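Octopine dehydrogenase (PDB 3C7D) catalyses the reductive condensation of L-arginine with pyruvate, using NADH, to form D-octopine and NAD(+). Local coordinates at residues L111-P116 against M139-L144; F121-R126 against K198-M203; R30-F35 against K74-A79. One frame throughout, in Å; residues are numbered along the deposited sequence.

Contact 1: L111-P116 against M139-L144; sequences LIVGLP and MSFETL. With NAD (nicotinamide-adenine-dinucleotide), chain B; PYR (pyruvic acid), chain C.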
loop_
_atom_site.group_PDB
_atom_site.type_symbol
_atom_site.label_atom_id
_atom_site.label_comp_id
_atom_site.label_asym_id
_atom_site.label_seq_id
_atom_site.Cartn_x
_atom_site.Cartn_y
_atom_site.Cartn_z
ATOM N N LEU A 111 15.461 -7.455 5.648
ATOM C CA LEU A 111 14.152 -7.671 5.051
ATOM C C LEU A 111 13.409 -6.341 5.035
ATOM O O LEU A 111 13.107 -5.774 6.090
ATOM C CB LEU A 111 13.368 -8.729 5.837
ATOM C CG LEU A 111 11.918 -9.039 5.452
ATOM C CD1 LEU A 111 11.823 -9.729 4.096
ATOM C CD2 LEU A 111 11.288 -9.894 6.528
ATOM N N ILE A 112 13.137 -5.838 3.834
ATOM C CA ILE A 112 12.468 -4.548 3.674
ATOM C C ILE A 112 10.986 -4.749 3.350
ATOM O O ILE A 112 10.633 -5.334 2.322
ATOM C CB ILE A 112 13.199 -3.628 2.658
ATOM C CG1 ILE A 112 14.615 -3.331 3.163
ATOM C CG2 ILE A 112 12.437 -2.324 2.472
ATOM C CD1 ILE A 112 15.553 -2.744 2.134
ATOM N N VAL A 113 10.134 -4.256 4.246
ATOM C CA VAL A 113 8.703 -4.536 4.207
ATOM C C VAL A 113 7.876 -3.265 4.005
ATOM O O VAL A 113 8.021 -2.292 4.743
ATOM C CB VAL A 113 8.233 -5.274 5.502
ATOM C CG1 VAL A 113 6.738 -5.556 5.460
ATOM C CG2 VAL A 113 9.008 -6.571 5.702
ATOM N N GLY A 114 7.022 -3.284 2.985
ATOM C CA GLY A 114 6.010 -2.253 2.806
ATOM C C GLY A 114 4.726 -2.725 3.455
ATOM O O GLY A 114 4.111 -3.685 2.986
ATOM N N LEU A 115 4.324 -2.059 4.534
ATOM C CA LEU A 115 3.144 -2.468 5.296
ATOM C C LEU A 115 2.116 -1.342 5.504
ATOM O O LEU A 115 1.984 -0.827 6.615
ATOM C CB LEU A 115 3.573 -3.068 6.647
ATOM C CG LEU A 115 2.511 -3.680 7.571
ATOM C CD1 LEU A 115 2.259 -5.132 7.230
ATOM C CD2 LEU A 115 2.900 -3.521 9.032
ATOM N N PRO A 116 1.432 -0.900 4.428
ATOM C CA PRO A 116 1.730 -1.030 2.997
ATOM C C PRO A 116 2.815 0.009 2.678
ATOM O O PRO A 116 3.044 0.886 3.525
ATOM C CB PRO A 116 0.397 -0.648 2.326
ATOM C CG PRO A 116 -0.613 -0.558 3.427
ATOM C CD PRO A 116 0.164 -0.182 4.635
ATOM N N MET A 139 9.356 -7.158 0.646
ATOM C CA MET A 139 8.074 -7.759 1.033
ATOM C C MET A 139 6.919 -6.749 0.988
ATOM O O MET A 139 6.953 -5.727 1.675
ATOM C CB MET A 139 8.194 -8.370 2.434
ATOM C CG MET A 139 7.177 -9.452 2.745
ATOM S SD MET A 139 7.357 -10.060 4.425
ATOM C CE MET A 139 6.389 -11.561 4.352
ATOM N N SER A 140 5.896 -7.046 0.191
ATOM C CA SER A 140 4.767 -6.130 0.007
ATOM C C SER A 140 3.428 -6.706 0.481
ATOM O O SER A 140 2.915 -7.663 -0.102
ATOM C CB SER A 140 4.665 -5.705 -1.459
ATOM O OG SER A 140 5.758 -4.886 -1.832
ATOM N N PHE A 141 2.871 -6.106 1.535
ATOM C CA PHE A 141 1.574 -6.511 2.091
ATOM C C PHE A 141 0.436 -5.777 1.402
ATOM O O PHE A 141 0.575 -4.603 1.059
ATOM C CB PHE A 141 1.525 -6.245 3.596
ATOM C CG PHE A 141 2.202 -7.303 4.419
ATOM C CD1 PHE A 141 3.586 -7.305 4.575
ATOM C CD2 PHE A 141 1.453 -8.295 5.045
ATOM C CE1 PHE A 141 4.213 -8.284 5.335
ATOM C CE2 PHE A 141 2.070 -9.278 5.808
ATOM C CZ PHE A 141 3.453 -9.274 5.953
ATOM N N GLU A 142 -0.688 -6.468 1.213
ATOM C CA GLU A 142 -1.805 -5.936 0.420
ATOM C C GLU A 142 -2.465 -4.690 1.005
ATOM O O GLU A 142 -2.936 -3.827 0.261
ATOM C CB GLU A 142 -2.850 -7.017 0.106
ATOM C CG GLU A 142 -3.368 -7.803 1.306
ATOM C CD GLU A 142 -4.318 -8.926 0.915
ATOM O OE1 GLU A 142 -4.959 -8.842 -0.155
ATOM O OE2 GLU A 142 -4.431 -9.900 1.688
ATOM N N THR A 143 -2.500 -4.612 2.334
ATOM C CA THR A 143 -3.062 -3.467 3.057
ATOM C C THR A 143 -2.481 -3.394 4.476
ATOM O O THR A 143 -1.589 -4.170 4.826
ATOM C CB THR A 143 -4.623 -3.505 3.086
ATOM O OG1 THR A 143 -5.131 -2.275 3.612
ATOM C CG2 THR A 143 -5.148 -4.675 3.915
ATOM N N LEU A 144 -2.971 -2.456 5.285
ATOM C CA LEU A 144 -2.617 -2.426 6.702
ATOM C C LEU A 144 -3.315 -3.573 7.441
ATOM O O LEU A 144 -4.502 -3.829 7.209
ATOM C CB LEU A 144 -2.980 -1.076 7.336
ATOM C CG LEU A 144 -2.345 -0.723 8.690
ATOM C CD1 LEU A 144 -0.861 -0.423 8.533
ATOM C CD2 LEU A 144 -3.048 0.456 9.331
HETATM P PA NAD B . -1.173 8.086 8.592
HETATM O O1A NAD B . -1.884 9.096 7.777
HETATM O O2A NAD B . -1.743 7.995 9.952
HETATM O O5B NAD B . 0.390 8.460 8.681
HETATM C C5B NAD B . 0.845 9.791 8.724
HETATM C C4B NAD B . 2.364 9.742 8.795
HETATM O O4B NAD B . 2.946 9.958 7.523
HETATM C C3B NAD B . 2.951 10.807 9.700
HETATM O O3B NAD B . 3.018 10.358 11.030
HETATM C C2B NAD B . 4.326 11.020 9.108
HETATM O O2B NAD B . 5.252 10.125 9.684
HETATM C C1B NAD B . 4.155 10.687 7.635
HETATM N N9A NAD B . 4.075 11.940 6.855
HETATM C C8A NAD B . 2.949 12.702 6.651
HETATM N N7A NAD B . 3.276 13.771 5.893
HETATM C C5A NAD B . 4.595 13.709 5.606
HETATM C C6A NAD B . 5.432 14.545 4.874
HETATM N N6A NAD B . 5.032 15.795 4.645
HETATM N N1A NAD B . 6.775 14.228 4.743
HETATM C C2A NAD B . 7.284 13.090 5.342
HETATM N N3A NAD B . 6.440 12.266 6.070
HETATM C C4A NAD B . 5.116 12.565 6.204
HETATM O O3 NAD B . -1.211 6.661 7.824
HETATM P PN NAD B . -1.579 5.260 8.546
HETATM O O1N NAD B . -2.894 5.373 9.212
HETATM O O2N NAD B . -0.415 4.794 9.336
HETATM O O5D NAD B . -1.793 4.276 7.289
HETATM C C5D NAD B . -0.770 4.003 6.357
HETATM C C4D NAD B . -1.376 3.340 5.122
HETATM O O4D NAD B . -2.251 2.293 5.504
HETATM C C3D NAD B . -2.183 4.322 4.284
HETATM O O3D NAD B . -1.735 4.248 2.951
HETATM C C2D NAD B . -3.623 3.857 4.383
HETATM O O2D NAD B . -4.285 3.948 3.141
HETATM C C1D NAD B . -3.498 2.407 4.838
HETATM N N1N NAD B . -4.604 1.972 5.721
HETATM C C2N NAD B . -4.917 2.665 6.863
HETATM C C3N NAD B . -5.957 2.241 7.693
HETATM C C7N NAD B . -5.944 2.648 9.139
HETATM O O7N NAD B . -6.949 2.145 9.987
HETATM N N7N NAD B . -4.989 3.459 9.599
HETATM C C4N NAD B . -6.684 1.101 7.341
HETATM C C5N NAD B . -6.361 0.394 6.187
HETATM C C6N NAD B . -5.313 0.846 5.383
HETATM C C PYR C . -6.637 -0.435 0.976
HETATM O O PYR C . -5.458 -1.035 1.150
HETATM O OXT PYR C . -6.781 0.799 1.554
HETATM C CA PYR C . -7.719 -1.038 0.221
HETATM O O3 PYR C . -8.537 -0.180 -0.490
HETATM C CB PYR C . -7.988 -2.570 0.254
#
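A beta-alpha-beta unit, strand 111-114, helix 121-129 and strand 137-141, sets V113 and G114 beside M139 and S140 as parallel neighbours, and the chain beyond the C-terminal ends of both strands runs on to the nicotinamide and pyruvate. The strand axes approach to 4.7 Å. Three backbone hydrogen bonds sew them together: M139 N gives to I112 O, G114 N to M139 O, and F141 N to G114 O, the last nearly straight at 172°. V113 and M139 lie side by side on one face of the sheet, V113 CG2 being 3.8 Å from M139 CB; beta-branched valine suits such a buried strand. G114 brings no side chain to the other face, where S140 is its bridge partner. Past the paired part, L115 lays CD1 over a face of the F141 ring, 3.8 Å from its centroid, a CH-pi contact. V113 CG1 lies 3.7 Å from F141 CD1, and F194 meets the same ring edge-to-face.

A cis peptide precedes P116, whose ring wedges between the backbone of T143 and L144, with CG 3.6 Å from L144 N, and the cofactor, with CD 3.6 Å from NAD O4D. L144 CD2 reaches the carboxamide of the nicotinamide. T143 points its CB away from 111-116, and with OG1 anti to the backbone N (chi1 -171°) the hydroxyl gives a hydrogen bond to pyruvate; T143 OG1 to PYR O is 2.8 Å. H212, the active-site histidine, bonds the same ligand. Neighbouring parallel strands joined by a helix, with the cofactor at their C-terminal ends, are as expected of the Rossmann-type dinucleotide-binding fold.

Contact 2: F121-R126 against K198-M203; sequences FEFQCR and KHFLEM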
loop_
_atom_site.group_PDB
_atom_site.type_symbol
_atom_site.label_atom_id
_atom_site.label_comp_id
_atom_site.label_asym_id
_atom_site.label_seq_id
_atom_site.Cartn_x
_atom_site.Cartn_y
_atom_site.Cartn_z
ATOM N N PHE A 121 6.217 -0.247 -5.178
ATOM C CA PHE A 121 7.086 -0.240 -3.998
ATOM C C PHE A 121 8.454 -0.885 -4.262
ATOM O O PHE A 121 9.472 -0.427 -3.734
ATOM C CB PHE A 121 6.376 -0.947 -2.827
ATOM C CG PHE A 121 7.183 -1.000 -1.555
ATOM C CD1 PHE A 121 8.012 -2.086 -1.283
ATOM C CD2 PHE A 121 7.108 0.028 -0.624
ATOM C CE1 PHE A 121 8.762 -2.138 -0.112
ATOM C CE2 PHE A 121 7.850 -0.020 0.555
ATOM C CZ PHE A 121 8.678 -1.104 0.808
ATOM N N GLU A 122 8.468 -1.943 -5.073
ATOM C CA GLU A 122 9.702 -2.674 -5.371
ATOM C C GLU A 122 10.554 -1.956 -6.409
ATOM O O GLU A 122 11.784 -1.975 -6.325
ATOM C CB GLU A 122 9.403 -4.108 -5.821
ATOM C CG GLU A 122 8.754 -4.986 -4.752
ATOM C CD GLU A 122 7.237 -4.975 -4.804
ATOM O OE1 GLU A 122 6.654 -4.069 -5.442
ATOM O OE2 GLU A 122 6.621 -5.879 -4.203
ATOM N N PHE A 123 9.898 -1.324 -7.384
ATOM C CA PHE A 123 10.598 -0.557 -8.415
ATOM C C PHE A 123 11.320 0.626 -7.784
ATOM O O PHE A 123 12.474 0.902 -8.111
ATOM C CB PHE A 123 9.639 -0.069 -9.511
ATOM C CG PHE A 123 8.725 -1.138 -10.051
ATOM C CD1 PHE A 123 9.213 -2.404 -10.375
ATOM C CD2 PHE A 123 7.376 -0.868 -10.259
ATOM C CE1 PHE A 123 8.363 -3.389 -10.879
ATOM C CE2 PHE A 123 6.516 -1.848 -10.760
ATOM C CZ PHE A 123 7.010 -3.110 -11.074
ATOM N N GLN A 124 10.633 1.303 -6.866
ATOM C CA GLN A 124 11.186 2.439 -6.135
ATOM C C GLN A 124 12.361 2.002 -5.264
ATOM O O GLN A 124 13.378 2.700 -5.180
ATOM C CB GLN A 124 10.097 3.097 -5.285
ATOM C CG GLN A 124 10.521 4.388 -4.592
ATOM C CD GLN A 124 9.443 4.954 -3.680
ATOM O OE1 GLN A 124 8.814 4.228 -2.906
ATOM N NE2 GLN A 124 9.233 6.262 -3.761
ATOM N N CYS A 125 12.221 0.843 -4.628
ATOM C CA CYS A 125 13.280 0.300 -3.784
ATOM C C CYS A 125 14.525 -0.059 -4.595
ATOM O O CYS A 125 15.641 0.260 -4.190
ATOM C CB CYS A 125 12.784 -0.916 -3.000
ATOM S SG CYS A 125 13.920 -1.459 -1.699
ATOM N N ARG A 126 14.322 -0.706 -5.743
ATOM C CA ARG A 126 15.420 -1.111 -6.627
ATOM C C ARG A 126 16.198 0.090 -7.141
ATOM O O ARG A 126 17.422 0.048 -7.249
ATOM C CB ARG A 126 14.895 -1.931 -7.806
ATOM C CG ARG A 126 14.590 -3.376 -7.475
ATOM C CD ARG A 126 13.935 -4.068 -8.654
ATOM N NE ARG A 126 13.730 -5.497 -8.421
ATOM C CZ ARG A 126 12.920 -6.268 -9.143
ATOM N NH1 ARG A 126 12.220 -5.757 -10.153
ATOM N NH2 ARG A 126 12.801 -7.556 -8.850
ATOM N N LYS A 198 2.182 -15.850 -4.578
ATOM C CA LYS A 198 3.128 -16.502 -5.486
ATOM C C LYS A 198 4.127 -15.544 -6.137
ATOM O O LYS A 198 5.271 -15.921 -6.386
ATOM C CB LYS A 198 2.376 -17.299 -6.556
ATOM C CG LYS A 198 1.535 -18.450 -6.009
ATOM C CD LYS A 198 0.915 -19.246 -7.144
ATOM C CE LYS A 198 0.293 -20.557 -6.666
ATOM N NZ LYS A 198 -1.136 -20.406 -6.270
ATOM N N HIS A 199 3.697 -14.310 -6.390
ATOM C CA HIS A 199 4.495 -13.346 -7.147
ATOM C C HIS A 199 4.192 -11.911 -6.721
ATOM O O HIS A 199 3.070 -11.610 -6.315
ATOM C CB HIS A 199 4.208 -13.510 -8.642
ATOM C CG HIS A 199 5.358 -13.142 -9.524
ATOM N ND1 HIS A 199 5.504 -11.885 -10.070
ATOM C CD2 HIS A 199 6.416 -13.867 -9.958
ATOM C CE1 HIS A 199 6.605 -11.851 -10.800
ATOM N NE2 HIS A 199 7.177 -13.040 -10.747
ATOM N N PHE A 200 5.188 -11.029 -6.838
ATOM C CA PHE A 200 5.044 -9.627 -6.424
ATOM C C PHE A 200 4.149 -8.801 -7.347
ATOM O O PHE A 200 3.519 -7.833 -6.909
ATOM C CB PHE A 200 6.412 -8.958 -6.244
ATOM C CG PHE A 200 7.096 -8.596 -7.534
ATOM C CD1 PHE A 200 7.787 -9.557 -8.269
ATOM C CD2 PHE A 200 7.063 -7.287 -8.006
ATOM C CE1 PHE A 200 8.424 -9.220 -9.455
ATOM C CE2 PHE A 200 7.697 -6.943 -9.195
ATOM C CZ PHE A 200 8.381 -7.912 -9.919
ATOM N N LEU A 201 4.108 -9.187 -8.621
ATOM C CA LEU A 201 3.243 -8.541 -9.605
ATOM C C LEU A 201 1.785 -8.917 -9.378
ATOM O O LEU A 201 0.887 -8.112 -9.632
ATOM C CB LEU A 201 3.668 -8.895 -11.033
ATOM C CG LEU A 201 4.921 -8.247 -11.634
ATOM C CD1 LEU A 201 5.108 -8.747 -13.055
ATOM C CD2 LEU A 201 4.852 -6.720 -11.612
ATOM N N GLU A 202 1.560 -10.142 -8.903
ATOM C CA GLU A 202 0.238 -10.579 -8.471
ATOM C C GLU A 202 -0.286 -9.627 -7.395
ATOM O O GLU A 202 -1.373 -9.075 -7.527
ATOM C CB GLU A 202 0.291 -12.014 -7.935
ATOM C CG GLU A 202 -0.991 -12.472 -7.246
ATOM C CD GLU A 202 -0.749 -13.513 -6.169
ATOM O OE1 GLU A 202 0.210 -14.307 -6.292
ATOM O OE2 GLU A 202 -1.534 -13.542 -5.198
ATOM N N MET A 203 0.511 -9.430 -6.347
ATOM C CA MET A 203 0.182 -8.516 -5.259
ATOM C C MET A 203 -0.116 -7.116 -5.780
ATOM O O MET A 203 -1.086 -6.487 -5.362
ATOM C CB MET A 203 1.344 -8.462 -4.263
ATOM C CG MET A 203 1.044 -7.745 -2.948
ATOM S SD MET A 203 -0.308 -8.483 -2.004
ATOM C CE MET A 203 0.255 -10.167 -1.802
#
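F200 overlaps the side chains of helix 121-129 with its ring, E122 and R126 both approaching obliquely from one side of it and F123 standing at its edge. F200 places CG between its backbone N and carbonyl carbon (chi1 76°), which swings the ring toward that helix. F123 CE1 sits in the plane of the F200 ring, 4.0 Å from F200 CE2, while the two side chains cross at about a right angle. L201 CD2 in turn sits at the edge of the F123 ring, 4.2 Å from F123 CZ; leucine's branched methyls suit this buried, apolar place.

E122 bends at chi2 (92°) and slides past F200 in the opposite direction, so that E122 OE2 stands 3.7 Å from F200 CB. R126 brings NH1 within 4.4 Å of F200 CZ. At the start of helix 200-206, H199 is the N-cap, its ND1 weakly accepting from L201 N, and completes a capping box with E202. No hydrogen bond joins the two segments, which implies van der Waals packing of F200 with F123 and with the flanks of two charged side chains, whose E122 OE2 bonds to S140 OG and whose R126 NH1 and NH2 bond to the carbonyls of I394 and L395.

Contact 3: R30-F35 against K74-A79; sequences RVLTLF and KDPEIA. With NAD (nicotinamide-adenine-dinucleotide), chain B.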
loop_
_atom_site.group_PDB
_atom_site.type_symbol
_atom_site.label_atom_id
_atom_site.label_comp_id
_atom_site.label_asym_id
_atom_site.label_seq_id
_atom_site.Cartn_x
_atom_site.Cartn_y
_atom_site.Cartn_z
ATOM N N ARG A 30 13.251 -0.180 16.735
ATOM C CA ARG A 30 13.678 1.198 16.550
ATOM C C ARG A 30 12.699 1.902 15.627
ATOM O O ARG A 30 12.353 1.386 14.565
ATOM C CB ARG A 30 15.092 1.249 15.978
ATOM C CG ARG A 30 16.158 0.903 17.002
ATOM C CD ARG A 30 17.463 0.499 16.349
ATOM N NE ARG A 30 17.337 -0.759 15.614
ATOM C CZ ARG A 30 18.363 -1.484 15.178
ATOM N NH1 ARG A 30 19.613 -1.096 15.399
ATOM N NH2 ARG A 30 18.134 -2.606 14.520
ATOM N N VAL A 31 12.234 3.073 16.043
ATOM C CA VAL A 31 11.315 3.839 15.216
ATOM C C VAL A 31 12.076 4.936 14.479
ATOM O O VAL A 31 12.733 5.777 15.097
ATOM C CB VAL A 31 10.133 4.428 16.031
ATOM C CG1 VAL A 31 9.165 5.171 15.117
ATOM C CG2 VAL A 31 9.401 3.326 16.789
ATOM N N LEU A 32 11.996 4.894 13.153
ATOM C CA LEU A 32 12.546 5.942 12.311
ATOM C C LEU A 32 11.428 6.786 11.706
ATOM O O LEU A 32 10.521 6.259 11.057
ATOM C CB LEU A 32 13.422 5.351 11.199
ATOM C CG LEU A 32 14.010 6.333 10.175
ATOM C CD1 LEU A 32 15.005 7.274 10.830
ATOM C CD2 LEU A 32 14.656 5.597 9.015
ATOM N N THR A 33 11.495 8.095 11.933
ATOM C CA THR A 33 10.606 9.035 11.249
ATOM C C THR A 33 11.341 10.314 10.833
ATOM O O THR A 33 12.014 10.951 11.644
ATOM C CB THR A 33 9.285 9.322 12.030
ATOM O OG1 THR A 33 8.545 10.353 11.366
ATOM C CG2 THR A 33 9.557 9.740 13.459
ATOM N N LEU A 34 11.206 10.662 9.557
ATOM C CA LEU A 34 11.936 11.777 8.962
ATOM C C LEU A 34 11.039 12.994 8.750
ATOM O O LEU A 34 11.483 14.019 8.223
ATOM C CB LEU A 34 12.558 11.350 7.625
ATOM C CG LEU A 34 13.305 10.012 7.563
ATOM C CD1 LEU A 34 13.354 9.509 6.129
ATOM C CD2 LEU A 34 14.704 10.112 8.162
ATOM N N PHE A 35 9.777 12.877 9.159
ATOM C CA PHE A 35 8.829 13.982 9.053
ATOM C C PHE A 35 9.128 15.039 10.114
ATOM O O PHE A 35 8.730 14.903 11.277
ATOM C CB PHE A 35 7.383 13.479 9.142
ATOM C CG PHE A 35 6.345 14.556 8.953
ATOM C CD1 PHE A 35 6.534 15.581 8.026
ATOM C CD2 PHE A 35 5.165 14.532 9.688
ATOM C CE1 PHE A 35 5.573 16.573 7.849
ATOM C CE2 PHE A 35 4.194 15.519 9.514
ATOM C CZ PHE A 35 4.401 16.542 8.593
ATOM N N LYS A 74 15.064 10.265 14.375
ATOM C CA LYS A 74 15.045 10.724 12.987
ATOM C C LYS A 74 16.375 10.419 12.295
ATOM O O LYS A 74 16.523 10.639 11.088
ATOM C CB LYS A 74 14.693 12.217 12.893
ATOM C CG LYS A 74 15.808 13.199 13.248
ATOM C CD LYS A 74 15.520 14.560 12.616
ATOM C CE LYS A 74 16.662 15.551 12.813
ATOM N NZ LYS A 74 16.609 16.222 14.143
ATOM N N ASP A 75 17.330 9.911 13.073
ATOM C CA ASP A 75 18.646 9.518 12.576
ATOM C C ASP A 75 18.573 8.103 12.002
ATOM O O ASP A 75 18.400 7.139 12.752
ATOM C CB ASP A 75 19.678 9.590 13.711
ATOM C CG ASP A 75 21.120 9.459 13.226
ATOM O OD1 ASP A 75 21.360 9.023 12.079
ATOM O OD2 ASP A 75 22.028 9.791 14.018
ATOM N N PRO A 76 18.701 7.974 10.667
ATOM C CA PRO A 76 18.629 6.662 10.026
ATOM C C PRO A 76 19.786 5.739 10.406
ATOM O O PRO A 76 19.613 4.521 10.414
ATOM C CB PRO A 76 18.673 6.994 8.533
ATOM C CG PRO A 76 19.332 8.319 8.450
ATOM C CD PRO A 76 18.920 9.055 9.688
ATOM N N GLU A 77 20.945 6.313 10.728
ATOM C CA GLU A 77 22.108 5.528 11.140
ATOM C C GLU A 77 21.792 4.678 12.366
ATOM O O GLU A 77 22.057 3.477 12.371
ATOM C CB GLU A 77 23.322 6.425 11.406
ATOM C CG GLU A 77 24.554 5.671 11.911
ATOM C CD GLU A 77 25.848 6.444 11.733
ATOM O OE1 GLU A 77 25.826 7.693 11.829
ATOM O OE2 GLU A 77 26.892 5.796 11.504
ATOM N N ILE A 78 21.217 5.304 13.391
ATOM C CA ILE A 78 20.864 4.611 14.629
ATOM C C ILE A 78 19.775 3.557 14.399
ATOM O O ILE A 78 19.914 2.416 14.842
ATOM C CB ILE A 78 20.468 5.612 15.757
ATOM C CG1 ILE A 78 21.721 6.318 16.292
ATOM C CG2 ILE A 78 19.715 4.906 16.897
ATOM C CD1 ILE A 78 21.450 7.461 17.270
ATOM N N ALA A 79 18.720 3.937 13.683
ATOM C CA ALA A 79 17.561 3.064 13.472
ATOM C C ALA A 79 17.785 1.930 12.464
ATOM O O ALA A 79 17.211 0.848 12.613
ATOM C CB ALA A 79 16.340 3.891 13.079
HETATM P PA NAD B . -1.173 8.086 8.592
HETATM O O1A NAD B . -1.884 9.096 7.777
HETATM O O2A NAD B . -1.743 7.995 9.952
HETATM O O5B NAD B . 0.390 8.460 8.681
HETATM C C5B NAD B . 0.845 9.791 8.724
HETATM C C4B NAD B . 2.364 9.742 8.795
HETATM O O4B NAD B . 2.946 9.958 7.523
HETATM C C3B NAD B . 2.951 10.807 9.700
HETATM O O3B NAD B . 3.018 10.358 11.030
HETATM C C2B NAD B . 4.326 11.020 9.108
HETATM O O2B NAD B . 5.252 10.125 9.684
HETATM C C1B NAD B . 4.155 10.687 7.635
HETATM N N9A NAD B . 4.075 11.940 6.855
HETATM C C8A NAD B . 2.949 12.702 6.651
HETATM N N7A NAD B . 3.276 13.771 5.893
HETATM C C5A NAD B . 4.595 13.709 5.606
HETATM C C6A NAD B . 5.432 14.545 4.874
HETATM N N6A NAD B . 5.032 15.795 4.645
HETATM N N1A NAD B . 6.775 14.228 4.743
HETATM C C2A NAD B . 7.284 13.090 5.342
HETATM N N3A NAD B . 6.440 12.266 6.070
HETATM C C4A NAD B . 5.116 12.565 6.204
HETATM O O3 NAD B . -1.211 6.661 7.824
HETATM P PN NAD B . -1.579 5.260 8.546
HETATM O O1N NAD B . -2.894 5.373 9.212
HETATM O O2N NAD B . -0.415 4.794 9.336
HETATM O O5D NAD B . -1.793 4.276 7.289
HETATM C C5D NAD B . -0.770 4.003 6.357
HETATM C C4D NAD B . -1.376 3.340 5.122
HETATM O O4D NAD B . -2.251 2.293 5.504
HETATM C C3D NAD B . -2.183 4.322 4.284
HETATM O O3D NAD B . -1.735 4.248 2.951
HETATM C C2D NAD B . -3.623 3.857 4.383
HETATM O O2D NAD B . -4.285 3.948 3.141
HETATM C C1D NAD B . -3.498 2.407 4.838
HETATM N N1N NAD B . -4.604 1.972 5.721
HETATM C C2N NAD B . -4.917 2.665 6.863
HETATM C C3N NAD B . -5.957 2.241 7.693
HETATM C C7N NAD B . -5.944 2.648 9.139
HETATM O O7N NAD B . -6.949 2.145 9.987
HETATM N N7N NAD B . -4.989 3.459 9.599
HETATM C C4N NAD B . -6.684 1.101 7.341
HETATM C C5N NAD B . -6.361 0.394 6.187
HETATM C C6N NAD B . -5.313 0.846 5.383
#
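Apolar packing comes first: L32 CB lies 3.8 Å from A79 CB. With its CG anti to the backbone N (chi1 177°), L32 stretches on past the alanine until L32 CD1 is 3.8 Å from P76 CA and also touches the backbone of K74. Alanine is small enough to let helix 76-80 lie this close to strand 27-32, the second strand of the Rossmann-type fold, whose following loop carries the adenosine half of the cofactor.

Polar atoms meet more loosely. A methyl, L34 CD2, rests 3.5 Å from K74 O, and T33 O receives a CA-H...O approach from K74 CA at 3.3 Å. The R30 guanidinium has A79 O above one face, R30 NE being 3.4 Å from A79 O at a poor angle for a bond; R30 NH1 makes a weak hydrogen bond to S81 O, just past the segment. D75 is the N-cap of the helix, accepting from E77 N.

Cofactor contacts complete the set. T33 OG1 is hydrogen-bonded to E38 OE1, while E38 OE2 is hydrogen-bonded to NAD. F35 lays its ring against the adenine, F35 CG 3.6 Å from NAD C4A. Serine in place of F35 would remove the flat surface facing the purine, and the adenine would probably be left freer to shift.

From the N terminus, contact 3 closes first, bringing 74-79 back to 30-35 and completing its loop before contact 1 opens. Contact 1 starts at 111-116; contact 2 starts within its loop, at 121-126, yet ends beyond it at 198-203, so the two cross. Helix 121-129 is thus both the connection between the strands of contact 1 and the first partner of contact 2. These contacts touch directly, M203 packing on S140 and E142, which ties the nucleotide-binding sheet to helix 200-206 of the family's alpha-helical region. Contact 3 touches neither, but shares the sheet with contact 1 and meets NAD at the adenine end, whereas contact 1 meets the nicotinamide end.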